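Local atomic coordinates of C2 toxin component I (Clostridium botulinum, PDB entry 2J3X), a protein that catalyses ADP-ribosylation, probably of actin, as the enzymatic component of the binary C2 toxin. Residues 102-107 with 191-196; 113-118 with 126-131; 131-136 with 196-201. The protein carries 2 engineered substitutions. All coordinates share one frame; numbering follows the deposited sequence.

Contact 1 (102-107 with 191-196); sequences VNFTPK and FSIIPE. With SO4 (sulfate ion), chain P.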
loop_
_atom_site.group_PDB
_atom_site.type_symbol
_atom_site.label_atom_id
_atom_site.label_comp_id
_atom_site.label_asym_id
_atom_site.label_seq_id
_atom_site.Cartn_x
_atom_site.Cartn_y
_atom_site.Cartn_z
ATOM N N VAL A 102 -2.419 -13.486 10.085
ATOM C CA VAL A 102 -2.496 -12.908 8.741
ATOM C C VAL A 102 -1.257 -13.203 7.893
ATOM O O VAL A 102 -0.160 -13.375 8.407
ATOM C CB VAL A 102 -2.801 -11.372 8.769
ATOM C CG1 VAL A 102 -4.272 -11.125 9.119
ATOM C CG2 VAL A 102 -1.940 -10.626 9.787
ATOM N N ASN A 103 -1.438 -13.280 6.581
ATOM C CA ASN A 103 -0.317 -13.674 5.713
ATOM C C ASN A 103 0.625 -12.492 5.409
ATOM O O ASN A 103 0.552 -11.913 4.303
ATOM C CB ASN A 103 -0.826 -14.385 4.470
ATOM C CG ASN A 103 -1.812 -13.562 3.629
ATOM O OD1 ASN A 103 -2.606 -12.710 4.112
ATOM N ND2 ASN A 103 -1.813 -13.874 2.340
ATOM N N PHE A 104 1.443 -12.084 6.395
ATOM C CA PHE A 104 2.554 -11.104 6.153
ATOM C C PHE A 104 3.867 -11.812 6.361
ATOM O O PHE A 104 4.064 -12.420 7.440
ATOM C CB PHE A 104 2.538 -9.890 7.082
ATOM C CG PHE A 104 1.572 -8.851 6.693
ATOM C CD1 PHE A 104 0.207 -8.963 7.048
ATOM C CD2 PHE A 104 2.018 -7.700 6.058
ATOM C CE1 PHE A 104 -0.694 -7.968 6.692
ATOM C CE2 PHE A 104 1.118 -6.735 5.655
ATOM C CZ PHE A 104 -0.230 -6.848 5.976
ATOM N N THR A 105 4.770 -11.719 5.378
ATOM C CA THR A 105 6.167 -12.157 5.549
ATOM C C THR A 105 7.029 -11.031 6.073
ATOM O O THR A 105 6.586 -9.857 6.057
ATOM C CB THR A 105 6.769 -12.589 4.179
ATOM O OG1 THR A 105 6.735 -11.458 3.320
ATOM C CG2 THR A 105 5.919 -13.698 3.564
ATOM N N PRO A 106 8.271 -11.333 6.539
ATOM C CA PRO A 106 9.147 -10.206 6.923
ATOM C C PRO A 106 9.288 -9.153 5.823
ATOM O O PRO A 106 9.209 -7.973 6.141
ATOM C CB PRO A 106 10.493 -10.878 7.229
ATOM C CG PRO A 106 10.087 -12.311 7.687
ATOM C CD PRO A 106 8.882 -12.657 6.826
ATOM N N LYS A 107 9.454 -9.567 4.562
ATOM C CA LYS A 107 9.639 -8.540 3.491
ATOM C C LYS A 107 8.451 -7.594 3.430
ATOM O O LYS A 107 8.623 -6.396 3.194
ATOM C CB LYS A 107 9.824 -9.163 2.083
ATOM C CG LYS A 107 11.204 -9.665 1.834
ATOM C CD LYS A 107 11.201 -10.573 0.607
ATOM C CE LYS A 107 12.626 -11.115 0.373
ATOM N NZ LYS A 107 12.860 -11.742 -0.986
ATOM N N PHE A 191 -6.553 -3.951 3.442
ATOM C CA PHE A 191 -6.378 -3.760 4.872
ATOM C C PHE A 191 -4.919 -3.574 5.160
ATOM O O PHE A 191 -4.068 -4.110 4.428
ATOM C CB PHE A 191 -6.845 -4.995 5.667
ATOM C CG PHE A 191 -8.344 -5.087 5.807
ATOM C CD1 PHE A 191 -9.020 -4.146 6.562
ATOM C CD2 PHE A 191 -9.057 -6.114 5.183
ATOM C CE1 PHE A 191 -10.416 -4.189 6.687
ATOM C CE2 PHE A 191 -10.474 -6.179 5.292
ATOM C CZ PHE A 191 -11.123 -5.212 6.066
ATOM N N SER A 192 -4.641 -2.916 6.284
ATOM C CA SER A 192 -3.290 -2.805 6.791
ATOM C C SER A 192 -3.189 -3.465 8.154
ATOM O O SER A 192 -4.208 -3.672 8.825
ATOM C CB SER A 192 -2.881 -1.340 6.963
ATOM O OG SER A 192 -2.844 -0.718 5.674
ATOM N N ILE A 193 -1.956 -3.765 8.525
ATOM C CA ILE A 193 -1.675 -4.256 9.887
ATOM C C ILE A 193 -0.772 -3.216 10.545
ATOM O O ILE A 193 0.177 -2.738 9.923
ATOM C CB ILE A 193 -0.999 -5.610 9.845
ATOM C CG1 ILE A 193 -2.019 -6.701 9.526
ATOM C CG2 ILE A 193 -0.512 -6.003 11.248
ATOM C CD1 ILE A 193 -2.977 -7.064 10.789
ATOM N N ILE A 194 -1.085 -2.878 11.799
ATOM C CA ILE A 194 -0.253 -2.036 12.643
ATOM C C ILE A 194 0.291 -2.909 13.803
ATOM O O ILE A 194 -0.467 -3.296 14.709
ATOM C CB ILE A 194 -1.060 -0.892 13.219
ATOM C CG1 ILE A 194 -1.662 -0.026 12.104
ATOM C CG2 ILE A 194 -0.143 -0.013 14.125
ATOM C CD1 ILE A 194 -2.623 1.064 12.640
ATOM N N PRO A 195 1.576 -3.274 13.744
ATOM C CA PRO A 195 2.131 -4.137 14.817
ATOM C C PRO A 195 2.053 -3.338 16.115
ATOM O O PRO A 195 2.397 -2.155 16.137
ATOM C CB PRO A 195 3.608 -4.289 14.385
ATOM C CG PRO A 195 3.496 -4.260 12.862
ATOM C CD PRO A 195 2.585 -3.026 12.673
ATOM N N GLU A 196 1.544 -3.983 17.167
ATOM C CA GLU A 196 1.417 -3.324 18.468
ATOM C C GLU A 196 2.393 -3.861 19.506
ATOM O O GLU A 196 2.780 -3.094 20.409
ATOM C CB GLU A 196 -0.024 -3.448 18.973
ATOM C CG GLU A 196 -1.086 -2.877 17.968
ATOM C CD GLU A 196 -1.153 -1.363 17.878
ATOM O OE1 GLU A 196 -0.338 -0.656 18.539
ATOM O OE2 GLU A 196 -2.040 -0.858 17.121
HETATM S S SO4 P . -0.627 -15.712 -1.696
HETATM O O1 SO4 P . -1.637 -16.776 -1.646
HETATM O O2 SO4 P . -1.051 -14.577 -2.534
HETATM O O3 SO4 P . -0.367 -15.195 -0.348
HETATM O O4 SO4 P . 0.563 -16.273 -2.347
#

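Contact 2 (113-118 with 126-131); sequences FSIRDV and DETLDK. With SO4 (sulfate ion), chain O; SO4 (sulfate ion), chain Q.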
loop_
_atom_site.group_PDB
_atom_site.type_symbol
_atom_site.label_atom_id
_atom_site.label_comp_id
_atom_site.label_asym_id
_atom_site.label_seq_id
_atom_site.Cartn_x
_atom_site.Cartn_y
_atom_site.Cartn_z
ATOM N N PHE A 113 16.417 -7.787 6.858
ATOM C CA PHE A 113 17.544 -8.367 7.618
ATOM C C PHE A 113 17.080 -9.679 8.204
ATOM O O PHE A 113 15.879 -9.950 8.266
ATOM C CB PHE A 113 18.034 -7.443 8.746
ATOM C CG PHE A 113 16.927 -6.943 9.644
ATOM C CD1 PHE A 113 16.514 -7.658 10.759
ATOM C CD2 PHE A 113 16.302 -5.737 9.353
ATOM C CE1 PHE A 113 15.471 -7.150 11.554
ATOM C CE2 PHE A 113 15.281 -5.244 10.148
ATOM C CZ PHE A 113 14.885 -5.927 11.255
ATOM N N SER A 114 18.026 -10.489 8.669
ATOM C CA SER A 114 17.689 -11.845 9.100
ATOM C C SER A 114 17.203 -11.833 10.545
ATOM O O SER A 114 17.536 -10.931 11.343
ATOM C CB SER A 114 18.920 -12.767 9.015
ATOM O OG SER A 114 20.013 -12.129 9.666
ATOM N N ILE A 115 16.371 -12.830 10.848
ATOM C CA ILE A 115 15.705 -12.866 12.131
ATOM C C ILE A 115 16.267 -13.975 13.039
ATOM O O ILE A 115 16.569 -13.720 14.219
ATOM C CB ILE A 115 14.177 -13.077 11.889
ATOM C CG1 ILE A 115 13.535 -11.867 11.196
ATOM C CG2 ILE A 115 13.503 -13.458 13.199
ATOM C CD1 ILE A 115 13.746 -10.634 11.912
ATOM N N ARG A 116 16.427 -15.169 12.490
ATOM C CA ARG A 116 17.016 -16.283 13.266
ATOM C C ARG A 116 18.526 -16.232 13.054
ATOM O O ARG A 116 19.031 -16.873 12.135
ATOM C CB ARG A 116 16.469 -17.585 12.770
ATOM C CG ARG A 116 14.950 -17.773 13.123
ATOM C CD ARG A 116 14.432 -18.996 12.418
ATOM N NE ARG A 116 13.052 -19.332 12.831
ATOM C CZ ARG A 116 12.186 -19.971 12.057
ATOM N NH1 ARG A 116 12.531 -20.312 10.794
ATOM N NH2 ARG A 116 10.956 -20.252 12.513
ATOM N N ASP A 117 19.222 -15.527 13.933
ATOM C CA ASP A 117 20.671 -15.217 13.699
ATOM C C ASP A 117 21.631 -16.106 14.457
ATOM O O ASP A 117 22.867 -16.014 14.257
ATOM C CB ASP A 117 21.061 -13.826 14.165
ATOM C CG ASP A 117 20.518 -12.729 13.318
ATOM O OD1 ASP A 117 19.938 -13.009 12.268
ATOM O OD2 ASP A 117 20.753 -11.547 13.700
ATOM N N VAL A 118 21.127 -16.943 15.348
ATOM C CA VAL A 118 22.056 -17.583 16.272
ATOM C C VAL A 118 21.722 -19.069 16.428
ATOM O O VAL A 118 20.637 -19.489 16.069
ATOM C CB VAL A 118 22.170 -16.827 17.634
ATOM C CG1 VAL A 118 22.596 -15.387 17.430
ATOM C CG2 VAL A 118 20.868 -16.909 18.406
ATOM N N ASP A 126 17.664 -11.426 21.508
ATOM C CA ASP A 126 16.897 -10.282 22.034
ATOM C C ASP A 126 17.268 -8.992 21.327
ATOM O O ASP A 126 16.446 -8.111 21.161
ATOM C CB ASP A 126 17.147 -10.096 23.537
ATOM C CG ASP A 126 16.412 -11.095 24.360
ATOM O OD1 ASP A 126 15.554 -11.822 23.789
ATOM O OD2 ASP A 126 16.700 -11.184 25.592
ATOM N N GLU A 127 18.528 -8.856 20.951
ATOM C CA GLU A 127 18.935 -7.724 20.141
ATOM C C GLU A 127 18.120 -7.551 18.845
ATOM O O GLU A 127 17.732 -6.399 18.463
ATOM C CB GLU A 127 20.431 -7.846 19.811
ATOM C CG GLU A 127 20.930 -6.650 19.020
ATOM C CD GLU A 127 22.470 -6.611 18.877
ATOM O OE1 GLU A 127 23.081 -7.642 19.088
ATOM O OE2 GLU A 127 23.055 -5.543 18.540
ATOM N N THR A 128 17.897 -8.668 18.160
ATOM C CA THR A 128 17.158 -8.678 16.903
ATOM C C THR A 128 15.674 -8.419 17.187
ATOM O O THR A 128 15.011 -7.670 16.457
ATOM C CB THR A 128 17.309 -10.058 16.234
ATOM O OG1 THR A 128 18.706 -10.364 16.116
ATOM C CG2 THR A 128 16.653 -10.110 14.840
ATOM N N LEU A 129 15.157 -9.029 18.241
ATOM C CA LEU A 129 13.781 -8.721 18.631
ATOM C C LEU A 129 13.622 -7.215 18.847
ATOM O O LEU A 129 12.650 -6.612 18.388
ATOM C CB LEU A 129 13.457 -9.420 19.946
ATOM C CG LEU A 129 12.074 -9.055 20.516
ATOM C CD1 LEU A 129 10.891 -9.432 19.610
ATOM C CD2 LEU A 129 11.922 -9.753 21.882
ATOM N N ASP A 130 14.543 -6.604 19.601
ATOM C CA ASP A 130 14.483 -5.181 19.837
ATOM C C ASP A 130 14.564 -4.329 18.556
ATOM O O ASP A 130 13.865 -3.303 18.410
ATOM C CB ASP A 130 15.603 -4.781 20.815
ATOM C CG ASP A 130 15.366 -5.325 22.230
ATOM O OD1 ASP A 130 14.267 -5.839 22.533
ATOM O OD2 ASP A 130 16.301 -5.202 23.056
ATOM N N LYS A 131 15.429 -4.742 17.632
ATOM C CA LYS A 131 15.552 -4.066 16.340
ATOM C C LYS A 131 14.232 -4.127 15.566
ATOM O O LYS A 131 13.779 -3.103 15.010
ATOM C CB LYS A 131 16.683 -4.739 15.566
ATOM C CG LYS A 131 16.868 -4.241 14.169
ATOM C CD LYS A 131 18.095 -4.930 13.564
ATOM C CE LYS A 131 18.278 -4.486 12.130
ATOM N NZ LYS A 131 18.665 -3.098 12.014
HETATM S S SO4 O . 16.078 -15.601 8.675
HETATM O O1 SO4 O . 15.210 -16.516 7.976
HETATM O O2 SO4 O . 15.389 -14.308 8.765
HETATM O O3 SO4 O . 16.427 -16.050 10.015
HETATM O O4 SO4 O . 17.381 -15.404 7.960
HETATM S S SO4 Q . 19.704 -3.170 8.319
HETATM O O1 SO4 Q . 19.124 -3.586 7.053
HETATM O O2 SO4 Q . 18.596 -2.827 9.205
HETATM O O3 SO4 Q . 20.429 -4.370 8.798
HETATM O O4 SO4 Q . 20.535 -1.994 8.215
HETATM O O HOH W 1 18.602 -13.014 16.067
#

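Contact 3 (131-136 with 196-201); sequences KVRQQI and ESAIIT. With SO4 (sulfate ion), chain Q.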
loop_
_atom_site.group_PDB
_atom_site.type_symbol
_atom_site.label_atom_id
_atom_site.label_comp_id
_atom_site.label_asym_id
_atom_site.label_seq_id
_atom_site.Cartn_x
_atom_site.Cartn_y
_atom_site.Cartn_z
ATOM N N LYS A 131 15.429 -4.742 17.632
ATOM C CA LYS A 131 15.552 -4.066 16.340
ATOM C C LYS A 131 14.232 -4.127 15.566
ATOM O O LYS A 131 13.779 -3.103 15.010
ATOM C CB LYS A 131 16.683 -4.739 15.566
ATOM C CG LYS A 131 16.868 -4.241 14.169
ATOM C CD LYS A 131 18.095 -4.930 13.564
ATOM C CE LYS A 131 18.278 -4.486 12.130
ATOM N NZ LYS A 131 18.665 -3.098 12.014
ATOM N N VAL A 132 13.596 -5.304 15.548
ATOM C CA VAL A 132 12.273 -5.472 14.897
ATOM C C VAL A 132 11.241 -4.574 15.585
ATOM O O VAL A 132 10.523 -3.850 14.889
ATOM C CB VAL A 132 11.813 -6.958 14.937
ATOM C CG1 VAL A 132 10.319 -7.076 14.535
ATOM C CG2 VAL A 132 12.670 -7.837 13.991
ATOM N N ARG A 133 11.186 -4.596 16.933
ATOM C CA ARG A 133 10.253 -3.722 17.676
ATOM C C ARG A 133 10.445 -2.249 17.306
ATOM O O ARG A 133 9.479 -1.537 17.018
ATOM C CB ARG A 133 10.476 -3.873 19.172
ATOM C CG ARG A 133 9.859 -5.132 19.736
ATOM C CD ARG A 133 10.353 -5.302 21.188
ATOM N NE ARG A 133 9.674 -6.410 21.859
ATOM C CZ ARG A 133 10.012 -6.863 23.070
ATOM N NH1 ARG A 133 11.089 -6.355 23.699
ATOM N NH2 ARG A 133 9.322 -7.856 23.632
ATOM N N GLN A 134 11.686 -1.784 17.279
ATOM C CA GLN A 134 11.908 -0.372 16.988
ATOM C C GLN A 134 11.477 -0.018 15.556
ATOM O O GLN A 134 10.917 1.061 15.299
ATOM C CB GLN A 134 13.364 0.022 17.282
ATOM C CG GLN A 134 13.652 0.094 18.789
ATOM C CD GLN A 134 12.557 0.902 19.534
ATOM O OE1 GLN A 134 12.371 2.098 19.282
ATOM N NE2 GLN A 134 11.797 0.227 20.393
ATOM N N GLN A 135 11.667 -0.937 14.615
ATOM C CA GLN A 135 11.314 -0.591 13.230
ATOM C C GLN A 135 9.807 -0.714 12.946
ATOM O O GLN A 135 9.226 0.130 12.221
ATOM C CB GLN A 135 12.081 -1.523 12.327
ATOM C CG GLN A 135 11.735 -1.398 10.878
ATOM C CD GLN A 135 12.714 -2.177 10.001
ATOM O OE1 GLN A 135 13.922 -2.151 10.243
ATOM N NE2 GLN A 135 12.195 -2.814 8.977
ATOM N N ILE A 136 9.157 -1.754 13.491
ATOM C CA ILE A 136 7.804 -2.027 13.027
ATOM C C ILE A 136 6.636 -1.577 13.936
ATOM O O ILE A 136 5.499 -1.483 13.466
ATOM C CB ILE A 136 7.591 -3.526 12.645
ATOM C CG1 ILE A 136 7.408 -4.407 13.884
ATOM C CG2 ILE A 136 8.739 -4.111 11.752
ATOM C CD1 ILE A 136 6.961 -5.816 13.611
ATOM N N GLU A 196 1.544 -3.983 17.167
ATOM C CA GLU A 196 1.417 -3.324 18.468
ATOM C C GLU A 196 2.393 -3.861 19.506
ATOM O O GLU A 196 2.780 -3.094 20.409
ATOM C CB GLU A 196 -0.024 -3.448 18.973
ATOM C CG GLU A 196 -1.086 -2.877 17.968
ATOM C CD GLU A 196 -1.153 -1.363 17.878
ATOM O OE1 GLU A 196 -0.338 -0.656 18.539
ATOM O OE2 GLU A 196 -2.040 -0.858 17.121
ATOM N N SER A 197 2.810 -5.119 19.350
ATOM C CA SER A 197 3.803 -5.737 20.255
ATOM C C SER A 197 4.472 -6.891 19.540
ATOM O O SER A 197 3.957 -7.391 18.563
ATOM C CB SER A 197 3.159 -6.264 21.546
ATOM O OG SER A 197 2.189 -7.237 21.255
ATOM N N ALA A 198 5.636 -7.283 20.041
ATOM C CA ALA A 198 6.363 -8.400 19.464
ATOM C C ALA A 198 7.117 -9.107 20.569
ATOM O O ALA A 198 7.738 -8.444 21.421
ATOM C CB ALA A 198 7.354 -7.889 18.426
ATOM N N ILE A 199 7.070 -10.420 20.540
ATOM C CA ILE A 199 7.837 -11.258 21.507
ATOM C C ILE A 199 8.488 -12.382 20.744
ATOM O O ILE A 199 8.071 -12.690 19.625
ATOM C CB ILE A 199 6.956 -11.830 22.643
ATOM C CG1 ILE A 199 5.898 -12.789 22.073
ATOM C CG2 ILE A 199 6.392 -10.690 23.485
ATOM C CD1 ILE A 199 5.136 -13.641 23.197
ATOM N N ILE A 200 9.491 -13.003 21.354
ATOM C CA ILE A 200 10.005 -14.257 20.829
ATOM C C ILE A 200 9.180 -15.379 21.434
ATOM O O ILE A 200 8.872 -15.357 22.644
ATOM C CB ILE A 200 11.520 -14.471 21.121
ATOM C CG1 ILE A 200 12.340 -13.451 20.317
ATOM C CG2 ILE A 200 11.953 -15.890 20.708
ATOM C CD1 ILE A 200 13.732 -13.119 20.961
ATOM N N THR A 201 8.766 -16.296 20.583
ATOM C CA THR A 201 8.028 -17.495 20.995
ATOM C C THR A 201 8.578 -18.770 20.338
ATOM O O THR A 201 9.158 -18.729 19.256
ATOM C CB THR A 201 6.504 -17.389 20.715
ATOM O OG1 THR A 201 5.836 -18.399 21.496
ATOM C CG2 THR A 201 6.187 -17.632 19.219
HETATM S S SO4 Q . 19.704 -3.170 8.319
HETATM O O1 SO4 Q . 19.124 -3.586 7.053
HETATM O O2 SO4 Q . 18.596 -2.827 9.205
HETATM O O3 SO4 Q . 20.429 -4.370 8.798
HETATM O O4 SO4 Q . 20.535 -1.994 8.215
#

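Contact 1 (102-107 with 191-196)
The 2.9 Å hydrogen bond from Phe-104 N to Val-102 O closes an inverse gamma turn centred on Asn-103, and this tight reversal presents the side chains on both sides of the asparagine to one residue of the facing strand. That residue is Ile-193. Val-102 meets it tip to tip: CG2, lodged between the backbone N and the carbonyl carbon of its own residue, comes within 3.8 Å of Ile-193 CD1. Phe-104 crosses at a slant, its ring atom CE1 lying 3.4 Å from Ile-193 CG1, a snug fit. The same carbon thus touches the ring while the methyl beyond it reaches the valine. Ile-193 is placed for this by turning CG1 to the side of its backbone N, anti to the carbonyl carbon (chi1 -76°). The touching atoms are all carbon and no hydrogen bond crosses between the segments; all three residues are buried. At the turn's apex the chemistry is polar instead: Asn-103 OD1 accepts from Ser-148 N, whereas its ND2 makes a weak bond of 3.3 Å to O3 of a sulfate ion, probably a crystallisation additive, which Lys-50 and Thr-51 also hold. In the sheet, strands 206-216 and 162-168 run between strand 191-203 and strand 98-102. That Val-102 and Ile-193 nevertheless come together, with CA atoms 8.8 Å apart, is consistent with a strongly twisted, curved sheet, in which Ile-193 also packs on Leu-215 and Val-164.

Contact 2 (113-118 with 126-131)
A cation-pi pair, Lys-131 over Phe-113, and Thr-128 packed against the carbonyls of Ser-114 and Ile-115 hold the loop that precedes helix 126-136 against the helix's own first turns. Lys-131 CE sits 3.5 Å from the centroid of the Phe-113 ring and only 6° off its normal, a CH-pi contact with one face. The lysine chain is extended until its last torsion, where a bend (chi4 68°) lifts Lys-131 NZ away from the Phe-113 ring, still over its face, 4.6 Å from the centroid. There Lys-131 NZ donates to O2 of one sulfate ion (chain Q) at 2.8 Å. One turn earlier, Thr-128 divides its branches. Thr-128 CG2 rests 3.7 Å from both Ser-114 O and Ile-115 O, while OG1 is joined to Ile-115 O through a bridging water and lies at long range from Asp-117 OD2. That carboxylate is steadied within its own loop, since Ser-114 OG donates to Asp-117 OD1 on the syn side (2.7 Å, 28° out of plane). Successive amides grip a second sulfate (chain O), Ile-115 N to O2 at 2.7 Å and Arg-116 N to O3 at 2.6 Å; both ions probably come from the crystallisation liquor. Asp-117 and Val-118 form a classic beta bulge opposite Asp-123. Ile-115 turns inward, onto Val-132 and Ile-209, tying the loop between helix 126-136 and strand 206-216.

Contact 3 (131-136 with 196-201)
The guanidinium group of Arg-133 receives Ala-198 O at its edge, only 9° out of plane, and grips it side-on with two nitrogens. Arg-133 NE and NH2 each donate to Ala-198 O at 2.8 Å, both N-H groups bent because they converge on one acceptor. Their approaches differ: NH2 lies nearly along the C=O axis, whereas NE is tilted 27° from the carbonyl plane. Close to the same edge comes Ile-199 CG2, 4.1 Å from Arg-133 NH2. Two bonds to one atom leave the group little freedom to swing, and the carbonyl is probably polarised by the positive charge. The arginine reaches the strand with its chain extended from CG to NE, after a first torsion (chi1 -78°) that sets CG beside the backbone N. On the way its aliphatic part passes the alanine methyl, Arg-133 CG lying 3.9 Å from Ala-198 CB. The setting is a helix laid against a beta-sheet, and the small side chain of Ala-198 is consistent with the close approach of helix 126-136: the CA atoms of Arg-133 and Ala-198 are 6.3 Å apart. Strand 191-203 pairs with strand 206-216 through Ile-199 and Thr-201, and has a classic beta bulge where Glu-196 and Ser-197 both face Glu-212. Ala-198, between these paired positions, turns its carbonyl to the other side of the strand, where it takes its two bonds from the arginine. Arg-133 NH1 also forms a long, weak ion pair with Asp-130 one turn earlier, while Val-132 and Ile-136 of the helix pack on Ile-209 and Ile-211.

In the fold
The three contacts fall within one ADP-ribosyltransferase-like unit and grow more polar from core to surface. Contact 1 is deepest, with its centre about 11 Å from the centre of the chain, and relies on apolar packing alone. Contact 3, about 21 Å out, uses the same strand 191-203 but attaches the helix to it by a charged side chain and a backbone carbonyl. Contact 2, about 26 Å out, shares helix 126-136 with contact 3 and mixes cation-pi, water and sulfate interactions. Contacts 2 and 3 engage different sides of that helix and meet where Ile-115 touches Val-132; contacts 1 and 3 touch where Pro-195 packs on Ile-136.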